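PDB 7CWW: TsrE from Streptomyces laurentii, which probably acts as a cyclase in the biosynthesis of a thiopeptide antibiotic and belongs to the family of lantibiotic dehydratase C-terminal domains. Local coordinates for residues D8-V13 against V87-Y93; D20-V25 against R73-V78; A26-L30 against V66-L70; G37-F43 against L57-S63. One frame throughout, in Å; residues are numbered along the deposited sequence.

A compact alpha+beta unit can be read from a few long-range contacts, all on the same side of the chain's centre. Strand 5-11, helix 15-35, strands 39-49 and 52-61 and helix 65-78 follow in sequence. Interaction 4 is the innermost along the chain and pairs the hairpin strands. Interaction 3 encloses it and interaction 2 encloses that, both packing helix 15-35 on helix 65-78, their centres about 9 Å apart. Interaction 1 closes the largest loop, laying 87-93 beside the edge strand 5-11, its centre about 14 to 16 Å from the other three. The salt bridge R69-E38 links interactions 3 and 4, and I74 meets V11 between interactions 2 and 1, uniting helices and sheet.

Interaction 1: D8-V13 against V87-Y93; sequences DLTVSV and VFTYQPY
S12 N donates to V87 O at 2.8 Å, and the hydroxyl of Y90 donates to D8 OD2 near the other end, at a modelled separation too short to be trusted. V87 O also receives a CA-H contact from V11, 3.5 Å from CA to O. With CG anti to the backbone N (chi1 -179°), D8 brings its carboxylate to the edge of the Y90 ring, the two planes 78° apart. R56 forms a salt bridge with the same carboxylate oxygen. T10 turns its side chain to the loop, OG1 3.1 Å from T89 O and CG2 facing Q91 O.

Further links run through water. One molecule accepts from T10 N at 3.1 Å and donates to F88 O; another lies 2.6 Å from S12 OG and within bonding distance of V87 O and T89 O.

Apolar contacts are lighter. F88 CD1 and CE1 meet L9 CD1 and V11 CG1 respectively, each at 4.0 Å. V13 CG1 touches V87 CG1. This irregular segment lies beside the edge strand in roughly the place where a ferredoxin-like fold would carry its fourth strand, consistent with a variant of that fold.

Interaction 2: D20-V25 against R73-V78; sequences DLLLDV and RILAHV
H77 fits as a knob into a hole formed by D20, L21, D24 and V25, so that one imidazole meets two successive turns of helix 15-35. CG lies anti to its backbone N (chi1 -168°), which carries the ring out toward the other helix. V25 CG2 sits over one ring face, 3.5 Å from H77 CG, the two side chains passing in opposite directions. L21 also runs counter to the histidine and brings CD2 to 3.7 Å from H77 ND1, at an oblique approach to the ring. The far end of the imidazole lies near the methylenes of the two aspartates: H77 NE2 is 3.8 Å from D24 CB, and H77 CE1 is 4.0 Å from D20 CB.

Deeper in the contact, L21 and I74 cross at about a right angle, and L21 CD1 comes within 3.9 Å of I74 CG2. The second methyl, L21 CD2, rests against V78 CG1. V25 divides its branches likewise: while CG2 covers the histidine, CG1 packs 3.8 Å from R73 CB. The segment axes cross at 109°.

D20 and D24 both make salt bridges to R128, and the nearest approach of each to H77 is through CB. With no hydrogen bond across it, the contact depends on close packing and burial of apolar groups, with the imidazole face against V25.

Interaction 3: A26-L30 against V66-L70; sequences AAPLL and VERRL
Segments 26-30 and 66-70 run roughly antiparallel, their short helical axes 150° apart in direction and 10.8 Å apart at closest approach, the former kinked where P28 N has no bond to the turn before. L29 projects into the interface, with CG anti to the backbone N (chi1 -175°), and splits its two methyls. CD1 rests on the aliphatic stem of R69, 3.7 Å from its CG, while CD2 lies 3.7 Å from L70 CG. The charged end of R69 turns to E38 in a salt bridge, leaving its methylenes for the leucine.

L70 reaches back between three partners. Its CD2 approaches A26 CA at 3.9 Å, and CD1 meets L30 CD1 at 4.0 Å, L30 and L70 crossing at about a right angle. L30 CD2 in turn touches V66 CG1 at 3.9 Å.

The sheet backs this seam: A26 meets L57, and V66 and L70 meet F59. Two helices, roughly antiparallel at this point, packed on one face of a three-stranded antiparallel sheet make a two-layer alpha+beta sandwich resembling a ferredoxin-like fold.

Interaction 4: G37-F43 against L57-S63; sequences GETDSWF and LRFASRS
F43 and R58 form an antiparallel hydrogen-bonded pair: F43 N donates to R58 O at 2.9 Å and R58 N to F43 O at 3.0 Å. Farther along, D40 N donates to A60 O at 2.9 Å, where the first segment turns a corner. The intervening bond from A60 N to S41 O is weak, at 3.5 Å. W42 and F59 are a non-hydrogen-bonded pair, and their CB atoms come within 3.6 Å.

On the opposite face from W42, the R58 chain lies alongside F43. Its CB stands over the ring, a CH-pi contact 4.0 Å from the centroid, and its CD reaches F43 CZ. A chi1 of 67° sets the phenyl there, CG between backbone N and carbonyl carbon.

These strands are the hairpin of a three-stranded antiparallel sheet ordered 1-3-2, with 52-61 in the middle. Its W42 face is covered by helices 15-35 and 65-78; W42 NE1 bonds D31, and F43 meets W113 of helix 106-127.

At the hairpin's open end S61 OG lies 2.9 Å from E38 O, and the poorly ordered R62 sets CD against that oxygen. S61 OG accepts from S63 N at 2.9 Å, an ST turn, and S63 OG caps S65 N at the start of helix 65-78.

Interaction 1: D8-V13 against V87-Y93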
loop_
_atom_site.group_PDB
_atom_site.type_symbol
_atom_site.label_atom_id
_atom_site.label_comp_id
_atom_site.label_asym_id
_atom_site.label_seq_id
_atom_site.Cartn_x
_atom_site.Cartn_y
_atom_site.Cartn_z
ATOM N N ASP A 8 2.273 -9.927 21.019
ATOM C CA ASP A 8 2.689 -10.036 19.621
ATOM C C ASP A 8 2.871 -11.513 19.309
ATOM O O ASP A 8 3.723 -12.174 19.909
ATOM C CB ASP A 8 3.992 -9.242 19.372
ATOM C CG ASP A 8 4.473 -9.304 17.910
ATOM O OD1 ASP A 8 3.698 -9.650 17.011
ATOM O OD2 ASP A 8 5.652 -8.991 17.658
ATOM N N LEU A 9 2.066 -12.034 18.385
ATOM C CA LEU A 9 2.060 -13.456 18.062
ATOM C C LEU A 9 2.236 -13.591 16.560
ATOM O O LEU A 9 1.553 -12.898 15.804
ATOM C CB LEU A 9 0.737 -14.113 18.512
ATOM C CG LEU A 9 0.380 -15.484 17.944
ATOM C CD1 LEU A 9 1.499 -16.464 18.296
ATOM C CD2 LEU A 9 -0.943 -15.983 18.507
ATOM N N THR A 10 3.144 -14.462 16.122
ATOM C CA THR A 10 3.346 -14.687 14.696
ATOM C C THR A 10 3.071 -16.151 14.378
ATOM O O THR A 10 3.462 -17.051 15.133
ATOM C CB THR A 10 4.763 -14.269 14.217
ATOM O OG1 THR A 10 5.773 -14.997 14.915
ATOM C CG2 THR A 10 4.996 -12.742 14.431
ATOM N N VAL A 11 2.357 -16.377 13.279
ATOM C CA VAL A 11 1.914 -17.704 12.879
ATOM C C VAL A 11 2.399 -17.943 11.462
ATOM O O VAL A 11 1.875 -17.340 10.514
ATOM C CB VAL A 11 0.394 -17.857 12.958
ATOM C CG1 VAL A 11 0.029 -19.356 12.868
ATOM C CG2 VAL A 11 -0.130 -17.188 14.239
ATOM N N SER A 12 3.390 -18.826 11.316
ATOM C CA SER A 12 4.118 -19.008 10.058
ATOM C C SER A 12 3.473 -20.139 9.271
ATOM O O SER A 12 3.855 -21.305 9.382
ATOM C CB SER A 12 5.593 -19.278 10.339
ATOM O OG SER A 12 6.229 -18.073 10.746
ATOM N N VAL A 13 2.473 -19.787 8.473
ATOM C CA VAL A 13 1.738 -20.732 7.630
ATOM C C VAL A 13 1.496 -20.081 6.284
ATOM O O VAL A 13 1.630 -18.849 6.141
ATOM C CB VAL A 13 0.393 -21.139 8.267
ATOM C CG1 VAL A 13 0.620 -21.842 9.596
ATOM C CG2 VAL A 13 -0.496 -19.904 8.439
ATOM N N VAL A 87 5.371 -23.493 13.653
ATOM C CA VAL A 87 4.576 -22.367 13.180
ATOM C C VAL A 87 4.683 -21.151 14.083
ATOM O O VAL A 87 4.386 -20.045 13.640
ATOM C CB VAL A 87 3.096 -22.743 13.018
ATOM C CG1 VAL A 87 2.950 -23.722 11.865
ATOM C CG2 VAL A 87 2.544 -23.314 14.309
ATOM N N PHE A 88 5.099 -21.301 15.337
ATOM C CA PHE A 88 5.096 -20.150 16.226
ATOM C C PHE A 88 6.471 -19.515 16.420
ATOM O O PHE A 88 6.598 -18.631 17.271
ATOM C CB PHE A 88 4.483 -20.539 17.574
ATOM C CG PHE A 88 3.021 -20.894 17.478
ATOM C CD1 PHE A 88 2.143 -20.075 16.782
ATOM C CD2 PHE A 88 2.538 -22.065 18.041
ATOM C CE1 PHE A 88 0.797 -20.396 16.673
ATOM C CE2 PHE A 88 1.198 -22.395 17.933
ATOM C CZ PHE A 88 0.325 -21.560 17.248
ATOM N N THR A 89 7.493 -19.924 15.649
ATOM C CA THR A 89 8.798 -19.266 15.704
ATOM C C THR A 89 8.607 -17.756 15.727
ATOM O O THR A 89 7.921 -17.194 14.865
ATOM C CB THR A 89 9.661 -19.650 14.495
ATOM O OG1 THR A 89 9.849 -21.073 14.434
ATOM C CG2 THR A 89 11.025 -18.969 14.604
ATOM N N TYR A 90 9.173 -17.086 16.731
ATOM C CA TYR A 90 8.836 -15.679 16.920
ATOM C C TYR A 90 9.624 -14.799 15.957
ATOM O O TYR A 90 10.851 -14.883 15.880
ATOM C CB TYR A 90 9.066 -15.218 18.363
ATOM C CG TYR A 90 8.629 -13.770 18.541
ATOM C CD1 TYR A 90 7.347 -13.359 18.154
ATOM C CD2 TYR A 90 9.503 -12.809 19.043
ATOM C CE1 TYR A 90 6.936 -12.023 18.288
ATOM C CE2 TYR A 90 9.108 -11.478 19.180
ATOM C CZ TYR A 90 7.825 -11.089 18.801
ATOM O OH TYR A 90 7.439 -9.766 18.933
ATOM N N GLN A 91 8.907 -13.975 15.202
ATOM C CA GLN A 91 9.505 -13.016 14.283
ATOM C C GLN A 91 9.251 -11.621 14.840
ATOM O O GLN A 91 8.094 -11.173 14.865
ATOM C CB GLN A 91 8.904 -13.164 12.885
ATOM C CG GLN A 91 9.147 -14.552 12.267
ATOM C CD GLN A 91 10.623 -14.816 12.037
ATOM O OE1 GLN A 91 11.419 -13.881 11.953
ATOM N NE2 GLN A 91 10.995 -16.083 11.920
ATOM N N PRO A 92 10.276 -10.922 15.313
ATOM C CA PRO A 92 10.044 -9.731 16.143
ATOM C C PRO A 92 9.423 -8.583 15.376
ATOM O O PRO A 92 9.802 -8.264 14.246
ATOM C CB PRO A 92 11.448 -9.366 16.636
ATOM C CG PRO A 92 12.175 -10.687 16.641
ATOM C CD PRO A 92 11.670 -11.393 15.404
ATOM N N TYR A 93 8.461 -7.948 16.027
ATOM C CA TYR A 93 7.819 -6.775 15.469
ATOM C C TYR A 93 8.826 -5.659 15.219
ATOM O O TYR A 93 9.695 -5.390 16.047
ATOM C CB TYR A 93 6.747 -6.312 16.438
ATOM C CG TYR A 93 5.932 -5.138 15.981
ATOM C CD1 TYR A 93 5.143 -5.207 14.831
ATOM C CD2 TYR A 93 5.912 -3.964 16.729
ATOM C CE1 TYR A 93 4.358 -4.120 14.431
ATOM C CE2 TYR A 93 5.123 -2.873 16.338
ATOM C CZ TYR A 93 4.354 -2.964 15.190
ATOM O OH TYR A 93 3.578 -1.887 14.811
HETATM O O HOH W 1 4.863 -16.329 17.830
HETATM O O HOH W 2 5.818 -17.672 13.304
#

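Interaction 2: D20-V25 against R73-V78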
loop_
_atom_site.group_PDB
_atom_site.type_symbol
_atom_site.label_atom_id
_atom_site.label_comp_id
_atom_site.label_asym_id
_atom_site.label_seq_id
_atom_site.Cartn_x
_atom_site.Cartn_y
_atom_site.Cartn_z
ATOM N N ASP A 20 -7.746 -18.038 6.314
ATOM C CA ASP A 20 -8.692 -18.891 7.042
ATOM C C ASP A 20 -8.594 -18.674 8.552
ATOM O O ASP A 20 -9.609 -18.514 9.237
ATOM C CB ASP A 20 -8.438 -20.368 6.714
ATOM C CG ASP A 20 -8.736 -20.715 5.261
ATOM O OD1 ASP A 20 -9.654 -20.108 4.662
ATOM O OD2 ASP A 20 -8.047 -21.607 4.721
ATOM N N LEU A 21 -7.368 -18.694 9.092
ATOM C CA LEU A 21 -7.185 -18.500 10.531
ATOM C C LEU A 21 -7.677 -17.132 10.970
ATOM O O LEU A 21 -8.279 -16.980 12.042
ATOM C CB LEU A 21 -5.711 -18.660 10.896
ATOM C CG LEU A 21 -5.152 -20.070 10.821
ATOM C CD1 LEU A 21 -3.632 -20.026 10.969
ATOM C CD2 LEU A 21 -5.805 -20.907 11.909
ATOM N N LEU A 22 -7.408 -16.117 10.163
ATOM C CA LEU A 22 -7.827 -14.766 10.506
ATOM C C LEU A 22 -9.348 -14.658 10.561
ATOM O O LEU A 22 -9.912 -14.159 11.546
ATOM C CB LEU A 22 -7.236 -13.799 9.482
ATOM C CG LEU A 22 -7.317 -12.294 9.669
ATOM C CD1 LEU A 22 -6.844 -11.865 11.051
ATOM C CD2 LEU A 22 -6.444 -11.672 8.594
ATOM N N LEU A 23 -10.032 -15.127 9.514
ATOM C CA LEU A 23 -11.480 -14.952 9.442
ATOM C C LEU A 23 -12.230 -15.909 10.356
ATOM O O LEU A 23 -13.299 -15.555 10.869
ATOM C CB LEU A 23 -11.973 -15.140 8.009
ATOM C CG LEU A 23 -11.359 -14.205 6.966
ATOM C CD1 LEU A 23 -11.894 -14.535 5.572
ATOM C CD2 LEU A 23 -11.660 -12.777 7.341
ATOM N N ASP A 24 -11.712 -17.118 10.556
ATOM C CA ASP A 24 -12.465 -18.150 11.258
ATOM C C ASP A 24 -12.031 -18.372 12.700
ATOM O O ASP A 24 -12.817 -18.913 13.480
ATOM C CB ASP A 24 -12.372 -19.478 10.495
ATOM C CG ASP A 24 -12.950 -19.374 9.088
ATOM O OD1 ASP A 24 -13.757 -18.443 8.838
ATOM O OD2 ASP A 24 -12.598 -20.216 8.237
ATOM N N VAL A 25 -10.817 -17.973 13.078
ATOM C CA VAL A 25 -10.306 -18.239 14.421
ATOM C C VAL A 25 -9.920 -16.935 15.113
ATOM O O VAL A 25 -10.425 -16.618 16.196
ATOM C CB VAL A 25 -9.103 -19.208 14.360
ATOM C CG1 VAL A 25 -8.540 -19.485 15.757
ATOM C CG2 VAL A 25 -9.497 -20.503 13.684
ATOM N N ARG A 73 -6.183 -22.585 19.728
ATOM C CA ARG A 73 -7.280 -22.672 18.766
ATOM C C ARG A 73 -6.787 -22.652 17.324
ATOM O O ARG A 73 -7.456 -23.200 16.435
ATOM C CB ARG A 73 -8.279 -21.545 18.998
ATOM C CG ARG A 73 -9.016 -21.724 20.312
ATOM C CD ARG A 73 -10.214 -20.853 20.399
ATOM N NE ARG A 73 -10.890 -21.018 21.680
ATOM C CZ ARG A 73 -11.845 -20.202 22.112
ATOM N NH1 ARG A 73 -12.222 -19.183 21.349
ATOM N NH2 ARG A 73 -12.422 -20.405 23.292
ATOM N N ILE A 74 -5.639 -22.020 17.068
ATOM C CA ILE A 74 -5.007 -22.133 15.755
ATOM C C ILE A 74 -4.643 -23.584 15.474
ATOM O O ILE A 74 -4.928 -24.115 14.393
ATOM C CB ILE A 74 -3.783 -21.202 15.674
ATOM C CG1 ILE A 74 -4.243 -19.752 15.570
ATOM C CG2 ILE A 74 -2.872 -21.576 14.505
ATOM C CD1 ILE A 74 -3.126 -18.763 15.794
ATOM N N LEU A 75 -4.048 -24.262 16.466
ATOM C CA LEU A 75 -3.696 -25.673 16.302
ATOM C C LEU A 75 -4.922 -26.539 16.035
ATOM O O LEU A 75 -4.863 -27.468 15.223
ATOM C CB LEU A 75 -2.953 -26.186 17.539
ATOM C CG LEU A 75 -1.618 -25.505 17.841
ATOM C CD1 LEU A 75 -0.930 -26.215 19.016
ATOM C CD2 LEU A 75 -0.718 -25.480 16.607
ATOM N N ALA A 76 -6.039 -26.274 16.728
ATOM C CA ALA A 76 -7.239 -27.075 16.494
ATOM C C ALA A 76 -7.761 -26.884 15.074
ATOM O O ALA A 76 -8.237 -27.836 14.446
ATOM C CB ALA A 76 -8.322 -26.719 17.515
ATOM N N HIS A 77 -7.675 -25.663 14.552
ATOM C CA HIS A 77 -8.236 -25.375 13.238
ATOM C C HIS A 77 -7.427 -26.043 12.133
ATOM O O HIS A 77 -7.988 -26.711 11.257
ATOM C CB HIS A 77 -8.293 -23.864 13.020
ATOM C CG HIS A 77 -9.097 -23.452 11.827
ATOM N ND1 HIS A 77 -8.521 -23.128 10.617
ATOM C CD2 HIS A 77 -10.432 -23.303 11.661
ATOM C CE1 HIS A 77 -9.467 -22.795 9.757
ATOM N NE2 HIS A 77 -10.636 -22.894 10.365
ATOM N N VAL A 78 -6.105 -25.867 12.151
ATOM C CA VAL A 78 -5.266 -26.426 11.094
ATOM C C VAL A 78 -5.240 -27.948 11.145
ATOM O O VAL A 78 -5.079 -28.606 10.111
ATOM C CB VAL A 78 -3.853 -25.831 11.189
ATOM C CG1 VAL A 78 -3.912 -24.335 11.017
ATOM C CG2 VAL A 78 -3.290 -26.134 12.543
#

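Interaction 3: A26-L30 against V66-L70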
loop_
_atom_site.group_PDB
_atom_site.type_symbol
_atom_site.label_atom_id
_atom_site.label_comp_id
_atom_site.label_asym_id
_atom_site.label_seq_id
_atom_site.Cartn_x
_atom_site.Cartn_y
_atom_site.Cartn_z
ATOM N N ALA A 26 -9.024 -16.162 14.493
ATOM C CA ALA A 26 -8.364 -15.077 15.211
ATOM C C ALA A 26 -9.279 -13.871 15.400
ATOM O O ALA A 26 -9.425 -13.371 16.522
ATOM C CB ALA A 26 -7.070 -14.673 14.489
ATOM N N ALA A 27 -9.887 -13.366 14.320
ATOM C CA ALA A 27 -10.777 -12.216 14.473
ATOM C C ALA A 27 -11.947 -12.491 15.413
ATOM O O ALA A 27 -12.225 -11.638 16.274
ATOM C CB ALA A 27 -11.264 -11.736 13.100
ATOM N N PRO A 28 -12.664 -13.621 15.323
ATOM C CA PRO A 28 -13.761 -13.848 16.286
ATOM C C PRO A 28 -13.294 -13.900 17.733
ATOM O O PRO A 28 -13.978 -13.379 18.618
ATOM C CB PRO A 28 -14.341 -15.197 15.839
ATOM C CG PRO A 28 -13.940 -15.332 14.417
ATOM C CD PRO A 28 -12.594 -14.708 14.327
ATOM N N LEU A 29 -12.145 -14.523 17.998
ATOM C CA LEU A 29 -11.601 -14.559 19.355
ATOM C C LEU A 29 -11.224 -13.162 19.835
ATOM O O LEU A 29 -11.592 -12.745 20.943
ATOM C CB LEU A 29 -10.376 -15.482 19.398
ATOM C CG LEU A 29 -9.684 -15.777 20.737
ATOM C CD1 LEU A 29 -8.970 -17.133 20.649
ATOM C CD2 LEU A 29 -8.688 -14.675 21.142
ATOM N N LEU A 30 -10.468 -12.431 19.019
ATOM C CA LEU A 30 -9.959 -11.136 19.457
ATOM C C LEU A 30 -11.068 -10.091 19.524
ATOM O O LEU A 30 -11.071 -9.248 20.429
ATOM C CB LEU A 30 -8.823 -10.692 18.533
ATOM C CG LEU A 30 -7.510 -11.429 18.835
ATOM C CD1 LEU A 30 -6.454 -11.179 17.763
ATOM C CD2 LEU A 30 -6.989 -11.023 20.204
ATOM N N VAL A 66 -4.975 -14.761 26.605
ATOM C CA VAL A 66 -5.455 -14.440 25.261
ATOM C C VAL A 66 -4.532 -15.026 24.202
ATOM O O VAL A 66 -4.982 -15.685 23.258
ATOM C CB VAL A 66 -5.600 -12.918 25.079
ATOM C CG1 VAL A 66 -6.002 -12.622 23.647
ATOM C CG2 VAL A 66 -6.625 -12.361 26.046
ATOM N N GLU A 67 -3.228 -14.762 24.324
ATOM C CA GLU A 67 -2.277 -15.305 23.367
ATOM C C GLU A 67 -2.281 -16.827 23.392
ATOM O O GLU A 67 -2.146 -17.476 22.349
ATOM C CB GLU A 67 -0.877 -14.776 23.680
ATOM C CG GLU A 67 0.158 -15.140 22.666
ATOM C CD GLU A 67 1.521 -14.593 23.034
ATOM O OE1 GLU A 67 1.602 -13.862 24.054
ATOM O OE2 GLU A 67 2.499 -14.904 22.314
ATOM N N ARG A 68 -2.431 -17.412 24.576
ATOM C CA ARG A 68 -2.378 -18.866 24.694
ATOM C C ARG A 68 -3.625 -19.502 24.102
ATOM O O ARG A 68 -3.536 -20.519 23.401
ATOM C CB ARG A 68 -2.199 -19.253 26.161
ATOM C CG ARG A 68 -0.785 -18.944 26.663
ATOM C CD ARG A 68 -0.711 -18.780 28.175
ATOM N NE ARG A 68 0.679 -18.626 28.605
ATOM C CZ ARG A 68 1.389 -17.508 28.453
ATOM N NH1 ARG A 68 0.840 -16.429 27.895
ATOM N NH2 ARG A 68 2.649 -17.466 28.865
ATOM N N ARG A 69 -4.792 -18.900 24.357
ATOM C CA ARG A 69 -6.029 -19.381 23.741
ATOM C C ARG A 69 -5.947 -19.300 22.223
ATOM O O ARG A 69 -6.356 -20.235 21.522
ATOM C CB ARG A 69 -7.221 -18.577 24.272
ATOM C CG ARG A 69 -8.584 -19.032 23.784
ATOM C CD ARG A 69 -9.700 -18.087 24.314
ATOM N NE ARG A 69 -9.417 -17.656 25.681
ATOM C CZ ARG A 69 -9.386 -16.389 26.088
ATOM N NH1 ARG A 69 -9.638 -15.403 25.239
ATOM N NH2 ARG A 69 -9.091 -16.112 27.355
ATOM N N LEU A 70 -5.390 -18.199 21.704
ATOM C CA LEU A 70 -5.197 -18.044 20.264
ATOM C C LEU A 70 -4.352 -19.174 19.690
ATOM O O LEU A 70 -4.739 -19.812 18.703
ATOM C CB LEU A 70 -4.527 -16.703 19.963
ATOM C CG LEU A 70 -5.415 -15.530 19.599
ATOM C CD1 LEU A 70 -4.578 -14.246 19.597
ATOM C CD2 LEU A 70 -6.088 -15.795 18.254
#

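Interaction 4: G37-F43 against L57-S63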
loop_
_atom_site.group_PDB
_atom_site.type_symbol
_atom_site.label_atom_id
_atom_site.label_comp_id
_atom_site.label_asym_id
_atom_site.label_seq_id
_atom_site.Cartn_x
_atom_site.Cartn_y
_atom_site.Cartn_z
ATOM N N GLY A 37 -13.612 -6.656 27.169
ATOM C CA GLY A 37 -12.668 -5.865 27.931
ATOM C C GLY A 37 -11.443 -6.628 28.372
ATOM O O GLY A 37 -10.629 -6.092 29.134
ATOM N N GLU A 38 -11.301 -7.872 27.921
ATOM C CA GLU A 38 -10.101 -8.653 28.189
ATOM C C GLU A 38 -8.920 -8.136 27.374
ATOM O O GLU A 38 -7.768 -8.233 27.811
ATOM C CB GLU A 38 -10.399 -10.119 27.874
ATOM C CG GLU A 38 -9.289 -11.101 28.162
ATOM C CD GLU A 38 -9.611 -12.488 27.637
ATOM O OE1 GLU A 38 -10.041 -12.598 26.466
ATOM O OE2 GLU A 38 -9.443 -13.464 28.398
ATOM N N THR A 39 -9.194 -7.570 26.204
ATOM C CA THR A 39 -8.195 -6.990 25.318
ATOM C C THR A 39 -8.642 -5.574 24.978
ATOM O O THR A 39 -9.839 -5.324 24.817
ATOM C CB THR A 39 -8.033 -7.848 24.047
ATOM O OG1 THR A 39 -7.487 -9.125 24.406
ATOM C CG2 THR A 39 -7.123 -7.178 23.013
ATOM N N ASP A 40 -7.687 -4.643 24.898
ATOM C CA ASP A 40 -8.039 -3.254 24.600
ATOM C C ASP A 40 -8.372 -3.074 23.126
ATOM O O ASP A 40 -9.419 -2.519 22.781
ATOM C CB ASP A 40 -6.897 -2.322 25.000
ATOM C CG ASP A 40 -6.714 -2.239 26.505
ATOM O OD1 ASP A 40 -7.705 -1.978 27.222
ATOM O OD2 ASP A 40 -5.578 -2.442 26.972
ATOM N N SER A 41 -7.484 -3.525 22.243
ATOM C CA SER A 41 -7.675 -3.408 20.804
ATOM C C SER A 41 -6.720 -4.401 20.160
ATOM O O SER A 41 -5.830 -4.940 20.822
ATOM C CB SER A 41 -7.405 -1.978 20.313
ATOM O OG SER A 41 -6.072 -1.590 20.622
ATOM N N TRP A 42 -6.892 -4.632 18.858
ATOM C CA TRP A 42 -5.955 -5.496 18.151
ATOM C C TRP A 42 -5.853 -5.070 16.694
ATOM O O TRP A 42 -6.725 -4.380 16.166
ATOM C CB TRP A 42 -6.370 -6.976 18.254
ATOM C CG TRP A 42 -7.600 -7.343 17.458
ATOM C CD1 TRP A 42 -8.913 -7.120 17.799
ATOM C CD2 TRP A 42 -7.623 -8.032 16.202
ATOM N NE1 TRP A 42 -9.750 -7.619 16.820
ATOM C CE2 TRP A 42 -8.981 -8.188 15.832
ATOM C CE3 TRP A 42 -6.623 -8.527 15.351
ATOM C CZ2 TRP A 42 -9.364 -8.820 14.640
ATOM C CZ3 TRP A 42 -6.998 -9.160 14.172
ATOM C CH2 TRP A 42 -8.363 -9.303 13.828
ATOM N N PHE A 43 -4.760 -5.485 16.050
ATOM C CA PHE A 43 -4.658 -5.420 14.599
ATOM C C PHE A 43 -3.829 -6.598 14.128
ATOM O O PHE A 43 -3.302 -7.377 14.931
ATOM C CB PHE A 43 -4.082 -4.075 14.097
ATOM C CG PHE A 43 -2.613 -3.818 14.451
ATOM C CD1 PHE A 43 -2.274 -3.105 15.601
ATOM C CD2 PHE A 43 -1.592 -4.221 13.600
ATOM C CE1 PHE A 43 -0.946 -2.828 15.916
ATOM C CE2 PHE A 43 -0.251 -3.958 13.911
ATOM C CZ PHE A 43 0.067 -3.250 15.070
ATOM N N LEU A 57 -0.335 -11.132 14.890
ATOM C CA LEU A 57 -1.455 -10.594 15.657
ATOM C C LEU A 57 -0.886 -9.757 16.788
ATOM O O LEU A 57 -0.116 -10.257 17.612
ATOM C CB LEU A 57 -2.357 -11.712 16.187
ATOM C CG LEU A 57 -2.918 -12.569 15.039
ATOM C CD1 LEU A 57 -3.551 -13.858 15.513
ATOM C CD2 LEU A 57 -3.920 -11.756 14.217
ATOM N N ARG A 58 -1.235 -8.480 16.810
ATOM C CA ARG A 58 -0.712 -7.561 17.807
ATOM C C ARG A 58 -1.870 -6.979 18.599
ATOM O O ARG A 58 -2.842 -6.488 18.022
ATOM C CB ARG A 58 0.114 -6.451 17.164
ATOM C CG ARG A 58 0.975 -5.731 18.155
ATOM C CD ARG A 58 2.175 -5.141 17.483
ATOM N NE ARG A 58 2.800 -4.160 18.349
ATOM C CZ ARG A 58 3.798 -4.435 19.180
ATOM N NH1 ARG A 58 4.319 -3.471 19.930
ATOM N NH2 ARG A 58 4.284 -5.668 19.248
ATOM N N PHE A 59 -1.769 -7.043 19.919
ATOM C CA PHE A 59 -2.882 -6.635 20.751
ATOM C C PHE A 59 -2.348 -6.349 22.142
ATOM O O PHE A 59 -1.319 -6.893 22.551
ATOM C CB PHE A 59 -3.987 -7.707 20.797
ATOM C CG PHE A 59 -3.489 -9.103 21.120
ATOM C CD1 PHE A 59 -3.039 -9.947 20.119
ATOM C CD2 PHE A 59 -3.492 -9.573 22.423
ATOM C CE1 PHE A 59 -2.595 -11.227 20.415
ATOM C CE2 PHE A 59 -3.045 -10.848 22.724
ATOM C CZ PHE A 59 -2.598 -11.677 21.724
ATOM N N ALA A 60 -3.053 -5.486 22.860
ATOM C CA ALA A 60 -2.712 -5.144 24.231
ATOM C C ALA A 60 -3.743 -5.773 25.157
ATOM O O ALA A 60 -4.946 -5.549 24.997
ATOM C CB ALA A 60 -2.668 -3.627 24.426
ATOM N N SER A 61 -3.273 -6.553 26.120
ATOM C CA SER A 61 -4.169 -7.278 26.999
ATOM C C SER A 61 -3.535 -7.396 28.371
ATOM O O SER A 61 -2.316 -7.527 28.497
ATOM C CB SER A 61 -4.492 -8.673 26.448
ATOM O OG SER A 61 -5.167 -9.450 27.421
ATOM N N ARG A 62 -4.380 -7.348 29.392
ATOM C CA ARG A 62 -3.949 -7.628 30.751
ATOM C C ARG A 62 -3.751 -9.119 31.010
ATOM O O ARG A 62 -3.061 -9.482 31.968
ATOM C CB ARG A 62 -4.981 -7.063 31.729
ATOM C CG ARG A 62 -6.387 -7.606 31.490
ATOM C CD ARG A 62 -7.269 -6.618 30.740
ATOM N NE ARG A 62 -7.786 -5.564 31.609
ATOM C CZ ARG A 62 -8.783 -5.729 32.476
ATOM N NH1 ARG A 62 -9.374 -6.912 32.600
ATOM N NH2 ARG A 62 -9.187 -4.709 33.225
ATOM N N SER A 63 -4.315 -9.985 30.166
ATOM C CA SER A 63 -4.394 -11.402 30.480
ATOM C C SER A 63 -3.414 -12.199 29.632
ATOM O O SER A 63 -3.370 -12.023 28.406
ATOM C CB SER A 63 -5.827 -11.919 30.259
ATOM O OG SER A 63 -5.868 -13.331 30.141
#